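PDB 2YQU: 2-oxoglutarate dehydrogenase E3 component from Thermus thermophilus, which probably reoxidises protein-bound dihydrolipoyl groups of 2-oxo acid dehydrogenase complexes, passing their electrons by way of its bound FAD to NAD(+). Local coordinates for residues S48-E53 against A82-V87; E53-I58 against W186-A191. One frame throughout, in Å; residues are numbered along the deposited sequence.

Interaction 1. Residues S48-E53 against A82-V87. With FAD (flavin-adenine dinucleotide), chain D.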
loop_
_atom_site.group_PDB
_atom_site.type_symbol
_atom_site.label_atom_id
_atom_site.label_comp_id
_atom_site.label_asym_id
_atom_site.label_seq_id
_atom_site.Cartn_x
_atom_site.Cartn_y
_atom_site.Cartn_z
ATOM N N SER A 48 18.943 4.864 2.652
ATOM C CA SER A 48 18.334 5.791 1.701
ATOM C C SER A 48 16.843 5.920 1.976
ATOM O O SER A 48 16.308 7.028 1.944
ATOM C CB SER A 48 18.601 5.404 0.240
ATOM O OG SER A 48 18.180 4.087 -0.054
ATOM N N LYS A 49 16.177 4.803 2.268
ATOM C CA LYS A 49 14.744 4.867 2.596
ATOM C C LYS A 49 14.489 5.561 3.934
ATOM O O LYS A 49 13.495 6.269 4.073
ATOM C CB LYS A 49 14.067 3.491 2.506
ATOM C CG LYS A 49 13.309 3.277 1.174
ATOM C CD LYS A 49 14.124 3.749 -0.058
ATOM C CE LYS A 49 14.962 2.686 -0.666
ATOM N NZ LYS A 49 15.939 3.236 -1.708
ATOM N N ALA A 50 15.389 5.393 4.897
ATOM C CA ALA A 50 15.313 6.142 6.163
ATOM C C ALA A 50 15.307 7.650 5.890
ATOM O O ALA A 50 14.458 8.387 6.411
ATOM C CB ALA A 50 16.467 5.761 7.090
ATOM N N LEU A 51 16.209 8.093 5.026
ATOM C CA LEU A 51 16.315 9.501 4.679
ATOM C C LEU A 51 15.112 9.960 3.871
ATOM O O LEU A 51 14.616 11.048 4.082
ATOM C CB LEU A 51 17.595 9.790 3.890
ATOM C CG LEU A 51 18.907 9.698 4.682
ATOM C CD1 LEU A 51 20.058 9.995 3.748
ATOM C CD2 LEU A 51 18.952 10.639 5.874
ATOM N N LEU A 52 14.644 9.125 2.952
ATOM C CA LEU A 52 13.512 9.494 2.109
ATOM C C LEU A 52 12.204 9.618 2.899
ATOM O O LEU A 52 11.440 10.566 2.694
ATOM C CB LEU A 52 13.332 8.486 0.972
ATOM C CG LEU A 52 14.331 8.658 -0.178
ATOM C CD1 LEU A 52 14.472 7.363 -0.955
ATOM C CD2 LEU A 52 13.912 9.807 -1.103
ATOM N N GLU A 53 11.934 8.660 3.777
ATOM C CA GLU A 53 10.683 8.670 4.539
ATOM C C GLU A 53 10.631 9.880 5.464
ATOM O O GLU A 53 9.607 10.549 5.549
ATOM C CB GLU A 53 10.522 7.385 5.350
ATOM C CG GLU A 53 10.226 6.158 4.501
ATOM C CD GLU A 53 8.788 6.095 4.026
ATOM O OE1 GLU A 53 8.390 5.059 3.471
ATOM O OE2 GLU A 53 8.038 7.070 4.216
ATOM N N ALA A 82 21.114 10.329 12.894
ATOM C CA ALA A 82 21.065 9.381 14.001
ATOM C C ALA A 82 19.966 8.345 13.761
ATOM O O ALA A 82 20.159 7.170 14.023
ATOM C CB ALA A 82 20.848 10.100 15.320
ATOM N N HIS A 83 18.823 8.789 13.250
ATOM C CA HIS A 83 17.731 7.877 12.920
ATOM C C HIS A 83 18.196 6.893 11.840
ATOM O O HIS A 83 17.980 5.690 11.953
ATOM C CB HIS A 83 16.492 8.643 12.439
ATOM C CG HIS A 83 15.430 7.755 11.874
ATOM N ND1 HIS A 83 14.687 6.899 12.658
ATOM C CD2 HIS A 83 15.013 7.563 10.600
ATOM C CE1 HIS A 83 13.849 6.225 11.888
ATOM N NE2 HIS A 83 14.030 6.603 10.637
ATOM N N LYS A 84 18.845 7.422 10.807
ATOM C CA LYS A 84 19.352 6.617 9.701
ATOM C C LYS A 84 20.265 5.527 10.243
ATOM O O LYS A 84 20.099 4.351 9.924
ATOM C CB LYS A 84 20.126 7.501 8.721
ATOM C CG LYS A 84 20.718 6.766 7.510
ATOM C CD LYS A 84 21.751 7.620 6.769
ATOM C CE LYS A 84 23.008 7.856 7.617
ATOM N NZ LYS A 84 24.153 8.359 6.820
ATOM N N ASP A 85 21.206 5.927 11.087
ATOM C CA ASP A 85 22.202 5.005 11.625
ATOM C C ASP A 85 21.566 3.934 12.508
ATOM O O ASP A 85 21.993 2.789 12.484
ATOM C CB ASP A 85 23.253 5.753 12.444
ATOM C CG ASP A 85 24.208 6.555 11.584
ATOM O OD1 ASP A 85 24.819 7.503 12.125
ATOM O OD2 ASP A 85 24.410 6.323 10.376
ATOM N N LYS A 86 20.560 4.324 13.283
ATOM C CA LYS A 86 19.862 3.416 14.190
ATOM C C LYS A 86 19.070 2.367 13.407
ATOM O O LYS A 86 19.025 1.198 13.792
ATOM C CB LYS A 86 18.925 4.216 15.093
ATOM C CG LYS A 86 18.234 3.419 16.175
ATOM C CD LYS A 86 17.548 4.361 17.162
ATOM C CE LYS A 86 16.823 3.608 18.256
ATOM N NZ LYS A 86 16.460 4.520 19.372
ATOM N N VAL A 87 18.446 2.786 12.312
ATOM C CA VAL A 87 17.702 1.865 11.461
ATOM C C VAL A 87 18.671 0.843 10.862
ATOM O O VAL A 87 18.386 -0.351 10.835
ATOM C CB VAL A 87 16.951 2.601 10.327
ATOM C CG1 VAL A 87 16.335 1.601 9.362
ATOM C CG2 VAL A 87 15.880 3.534 10.884
HETATM P PA FAD D . 25.508 -6.652 -2.224
HETATM O O1A FAD D . 26.332 -5.569 -2.811
HETATM O O2A FAD D . 24.312 -6.133 -1.414
HETATM O O5B FAD D . 26.449 -7.597 -1.338
HETATM C C5B FAD D . 27.707 -7.986 -1.830
HETATM C C4B FAD D . 28.611 -8.187 -0.633
HETATM O O4B FAD D . 29.722 -8.955 -1.047
HETATM C C3B FAD D . 29.161 -6.876 -0.077
HETATM O O3B FAD D . 28.812 -6.740 1.282
HETATM C C2B FAD D . 30.664 -6.990 -0.244
HETATM O O2B FAD D . 31.361 -6.454 0.858
HETATM C C1B FAD D . 30.870 -8.491 -0.371
HETATM N N9A FAD D . 32.022 -8.949 -1.153
HETATM C C8A FAD D . 32.349 -8.642 -2.450
HETATM N N7A FAD D . 33.453 -9.331 -2.793
HETATM C C5A FAD D . 33.838 -10.076 -1.730
HETATM C C6A FAD D . 34.893 -10.959 -1.522
HETATM N N6A FAD D . 35.704 -11.349 -2.503
HETATM N N1A FAD D . 34.988 -11.566 -0.297
HETATM C C2A FAD D . 34.092 -11.337 0.717
HETATM N N3A FAD D . 33.044 -10.467 0.500
HETATM C C4A FAD D . 32.940 -9.850 -0.699
HETATM N N1 FAD D . 17.725 -2.013 -4.291
HETATM C C2 FAD D . 16.376 -2.214 -4.091
HETATM O O2 FAD D . 15.827 -3.262 -4.446
HETATM N N3 FAD D . 15.627 -1.234 -3.490
HETATM C C4 FAD D . 16.207 -0.050 -3.095
HETATM O O4 FAD D . 15.537 0.690 -2.393
HETATM C C4X FAD D . 17.571 0.169 -3.283
HETATM N N5 FAD D . 18.163 1.358 -2.885
HETATM C C5X FAD D . 19.530 1.537 -3.087
HETATM C C6 FAD D . 20.123 2.738 -2.687
HETATM C C7 FAD D . 21.497 2.939 -2.883
HETATM C C7M FAD D . 22.120 4.200 -2.345
HETATM C C8 FAD D . 22.270 1.943 -3.472
HETATM C C8M FAD D . 23.775 1.987 -3.409
HETATM C C9 FAD D . 21.673 0.746 -3.875
HETATM C C9A FAD D . 20.300 0.541 -3.693
HETATM N N10 FAD D . 19.692 -0.648 -4.104
HETATM C C10 FAD D . 18.333 -0.825 -3.892
HETATM C "C1'" FAD D . 20.432 -1.713 -4.872
HETATM C "C2'" FAD D . 20.826 -2.821 -3.891
HETATM O "O2'" FAD D . 21.646 -2.303 -2.854
HETATM C "C3'" FAD D . 21.499 -3.998 -4.589
HETATM O "O3'" FAD D . 20.700 -4.428 -5.675
HETATM C "C4'" FAD D . 21.675 -5.172 -3.632
HETATM O "O4'" FAD D . 22.451 -4.790 -2.523
HETATM C "C5'" FAD D . 22.295 -6.372 -4.357
HETATM O "O5'" FAD D . 22.527 -7.424 -3.447
HETATM P P FAD D . 23.741 -8.451 -3.677
HETATM O O1P FAD D . 23.679 -9.517 -2.632
HETATM O O2P FAD D . 23.793 -8.932 -5.116
HETATM O O3P FAD D . 25.097 -7.603 -3.458
#
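A50 packs against the backbone of K84 where two helices meet in the FAD-binding part of a pyridine nucleotide-disulphide oxidoreductase, a worked example of how a small residue lets helices come close. Helices 45-63 and 77-102 run roughly antiparallel here, at 141°, with the axes of the two short segments 8.9 Å apart. The methyl group of A50 points at the partner and sits against its backbone, CB lying 4.0 Å from K84 CA. On one side it is met by the ring of H83, whose CD2 is 4.2 Å from A50 CB; V87 adds a methyl from the next turn. Beside this centre, L51 and K84 cross obliquely. In K84, chi1 (180°) sets CG anti to the backbone N; farther along the chain, CD lies 4.1 Å from L51 CG. The apolar stem thus packs on leucine, while NZ travels on to a hydrogen bond with the carbonyl of L161. H83 likewise faces two ways: its ring carbon CD2 touches A50, and NE2 is hydrogen-bonded to A378 O of the second subunit, tying the helix pair to the dimer interface.

An adjoining face of helix 45-63 serves the flavin. K49 bends its chain at chi2 and chi3, and NZ donates to FAD N5 at 3.1 Å and to the neighbouring S48 OG at 2.9 Å; E181 supplies a salt bridge to the same nitrogen. One helix turn therefore serves both core packing and cofactor binding. Within the partner helix, V87 CG2 lies 3.4 Å above the plane of the H83 imidazole, offset toward the rim of the ring.

Interaction 2. Residues E53-I58 against W186-A191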
loop_
_atom_site.group_PDB
_atom_site.type_symbol
_atom_site.label_atom_id
_atom_site.label_comp_id
_atom_site.label_asym_id
_atom_site.label_seq_id
_atom_site.Cartn_x
_atom_site.Cartn_y
_atom_site.Cartn_z
ATOM N N GLU A 53 11.934 8.660 3.777
ATOM C CA GLU A 53 10.683 8.670 4.539
ATOM C C GLU A 53 10.631 9.880 5.464
ATOM O O GLU A 53 9.607 10.549 5.549
ATOM C CB GLU A 53 10.522 7.385 5.350
ATOM C CG GLU A 53 10.226 6.158 4.501
ATOM C CD GLU A 53 8.788 6.095 4.026
ATOM O OE1 GLU A 53 8.390 5.059 3.471
ATOM O OE2 GLU A 53 8.038 7.070 4.216
ATOM N N THR A 54 11.739 10.152 6.147
ATOM C CA THR A 54 11.803 11.237 7.123
ATOM C C THR A 54 11.811 12.605 6.464
ATOM O O THR A 54 11.126 13.506 6.931
ATOM C CB THR A 54 13.028 11.094 8.063
ATOM O OG1 THR A 54 14.220 10.832 7.307
ATOM C CG2 THR A 54 12.868 9.893 8.981
ATOM N N THR A 55 12.575 12.769 5.386
ATOM C CA THR A 55 12.617 14.066 4.705
ATOM C C THR A 55 11.289 14.350 4.044
ATOM O O THR A 55 10.897 15.500 3.928
ATOM C CB THR A 55 13.747 14.173 3.659
ATOM O OG1 THR A 55 13.696 13.070 2.745
ATOM C CG2 THR A 55 15.113 14.103 4.326
ATOM N N GLU A 56 10.587 13.305 3.614
ATOM C CA GLU A 56 9.290 13.502 2.984
ATOM C C GLU A 56 8.319 14.174 3.960
ATOM O O GLU A 56 7.609 15.096 3.579
ATOM C CB GLU A 56 8.702 12.181 2.490
ATOM C CG GLU A 56 7.546 12.361 1.520
ATOM C CD GLU A 56 6.221 11.914 2.089
ATOM O OE1 GLU A 56 5.556 11.062 1.453
ATOM O OE2 GLU A 56 5.838 12.413 3.170
ATOM N N ARG A 57 8.299 13.704 5.206
ATOM C CA ARG A 57 7.433 14.285 6.245
ATOM C C ARG A 57 7.826 15.731 6.517
ATOM O O ARG A 57 6.972 16.608 6.634
ATOM C CB ARG A 57 7.533 13.484 7.549
ATOM C CG ARG A 57 6.476 12.426 7.719
ATOM C CD ARG A 57 6.669 11.231 6.845
ATOM N NE ARG A 57 5.529 10.969 5.959
ATOM C CZ ARG A 57 5.548 10.082 4.962
ATOM N NH1 ARG A 57 4.466 9.911 4.210
ATOM N NH2 ARG A 57 6.652 9.373 4.692
ATOM N N ILE A 58 9.127 15.961 6.628
ATOM C CA ILE A 58 9.668 17.300 6.853
ATOM C C ILE A 58 9.253 18.238 5.718
ATOM O O ILE A 58 8.765 19.344 5.969
ATOM C CB ILE A 58 11.207 17.227 7.002
ATOM C CG1 ILE A 58 11.559 16.616 8.351
ATOM C CG2 ILE A 58 11.864 18.611 6.867
ATOM C CD1 ILE A 58 12.961 16.084 8.438
ATOM N N TRP A 186 18.130 15.728 -0.567
ATOM C CA TRP A 186 18.820 16.974 -0.231
ATOM C C TRP A 186 18.048 18.192 -0.728
ATOM O O TRP A 186 18.075 19.251 -0.084
ATOM C CB TRP A 186 20.274 16.925 -0.728
ATOM C CG TRP A 186 21.048 15.885 0.028
ATOM C CD1 TRP A 186 21.455 14.668 -0.437
ATOM C CD2 TRP A 186 21.424 15.931 1.405
ATOM N NE1 TRP A 186 22.096 13.972 0.559
ATOM C CE2 TRP A 186 22.087 14.724 1.703
ATOM C CE3 TRP A 186 21.286 16.885 2.421
ATOM C CZ2 TRP A 186 22.610 14.446 2.970
ATOM C CZ3 TRP A 186 21.801 16.608 3.681
ATOM C CH2 TRP A 186 22.457 15.399 3.944
ATOM N N HIS A 187 17.314 18.033 -1.829
ATOM C CA HIS A 187 16.425 19.084 -2.317
ATOM C C HIS A 187 15.364 19.436 -1.266
ATOM O O HIS A 187 15.063 20.609 -1.033
ATOM C CB HIS A 187 15.752 18.668 -3.619
ATOM C CG HIS A 187 14.646 19.584 -4.031
ATOM N ND1 HIS A 187 14.869 20.878 -4.447
ATOM C CD2 HIS A 187 13.304 19.412 -4.037
ATOM C CE1 HIS A 187 13.710 21.457 -4.714
ATOM N NE2 HIS A 187 12.746 20.587 -4.474
ATOM N N ARG A 188 14.810 18.410 -0.626
ATOM C CA ARG A 188 13.826 18.605 0.432
ATOM C C ARG A 188 14.375 19.406 1.608
ATOM O O ARG A 188 13.617 20.058 2.318
ATOM C CB ARG A 188 13.344 17.260 0.951
ATOM C CG ARG A 188 12.475 16.526 -0.001
ATOM C CD ARG A 188 12.288 15.082 0.394
ATOM N NE ARG A 188 11.289 14.425 -0.438
ATOM C CZ ARG A 188 10.999 13.134 -0.358
ATOM N NH1 ARG A 188 11.600 12.365 0.539
ATOM N NH2 ARG A 188 10.076 12.615 -1.163
ATOM N N LEU A 189 15.684 19.320 1.830
ATOM C CA LEU A 189 16.335 20.004 2.945
ATOM C C LEU A 189 16.913 21.372 2.559
ATOM O O LEU A 189 17.571 22.020 3.377
ATOM C CB LEU A 189 17.429 19.101 3.525
ATOM C CG LEU A 189 16.919 17.746 4.044
ATOM C CD1 LEU A 189 18.051 16.942 4.635
ATOM C CD2 LEU A 189 15.799 17.912 5.069
ATOM N N GLY A 190 16.667 21.804 1.327
ATOM C CA GLY A 190 16.978 23.165 0.907
ATOM C C GLY A 190 18.056 23.286 -0.152
ATOM O O GLY A 190 18.412 24.397 -0.555
ATOM N N ALA A 191 18.597 22.154 -0.597
ATOM C CA ALA A 191 19.635 22.161 -1.620
ATOM C C ALA A 191 19.032 22.526 -2.971
ATOM O O ALA A 191 17.920 22.105 -3.308
ATOM C CB ALA A 191 20.334 20.796 -1.695
#
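R188, in the last turn before the Schellman motif that follows helix 177-188, reaches across to T55 of helix 45-63; its own helix follows the glycine-rich, Rossmann-type NAD(+)-binding turn, though this chain holds no NAD(+). Its chain is extended from CG to NE, and NH1 donates to T55 OG1 at 3.1 Å. The bond is nearly straight (164°), with the hydroxyl oxygen at the edge of the guanidinium and in its plane. T55 OG1 stands between its backbone N and carbonyl carbon (chi1 52°), where it is also hydrogen-bonded to L51 O on the preceding turn. Over one face of the guanidinium lies E56, CB 3.5 Å from R188 NH1. T55 CG2, the other branch, packs on L189 CD2 at 3.9 Å, and I58 CG2 touches the same leucine methyl more loosely.

Further out, the Schellman motif bonds A191 N to W186 O and G190 N to H187 O, with G190 at positive phi. On the facing helix, the E56 carboxylate stays 5.4 Å from R188, measured OE1 to NH2, and joins E53 and R57 in a salt-bridge network, in which R57 NH2 lies 2.7 Å from E53 OE2. The hydroxyl thus supplies the bond between the two segments, with L52 O also close to NH1, while E56 packs CB and CG on the guanidinium and its carboxylate may add a longer-range attraction.

Interactions 1 and 2 follow one another along helix 45-63, which begins at C45 of the disulfide pair; they share E53, and their centres lie 12 Å apart. Along the chain the segments come in the order 48-53, 53-58, 82-87 and 186-191, and neighbouring faces of one helix meet helices 77-102 and 177-188, with the contacts overlapping along its length. The two contacts touch directly, H83 CD2 packing on T54 CG2 at 3.6 Å, and both reach the second subunit, where R375 salt-bridges the common E53. Helix 45-63 thereby connects the flavin pocket, the NAD(+)-binding Rossmann-type unit and the dimer interface, illustrating how a single helix can bring cofactor sites and subunit contacts together.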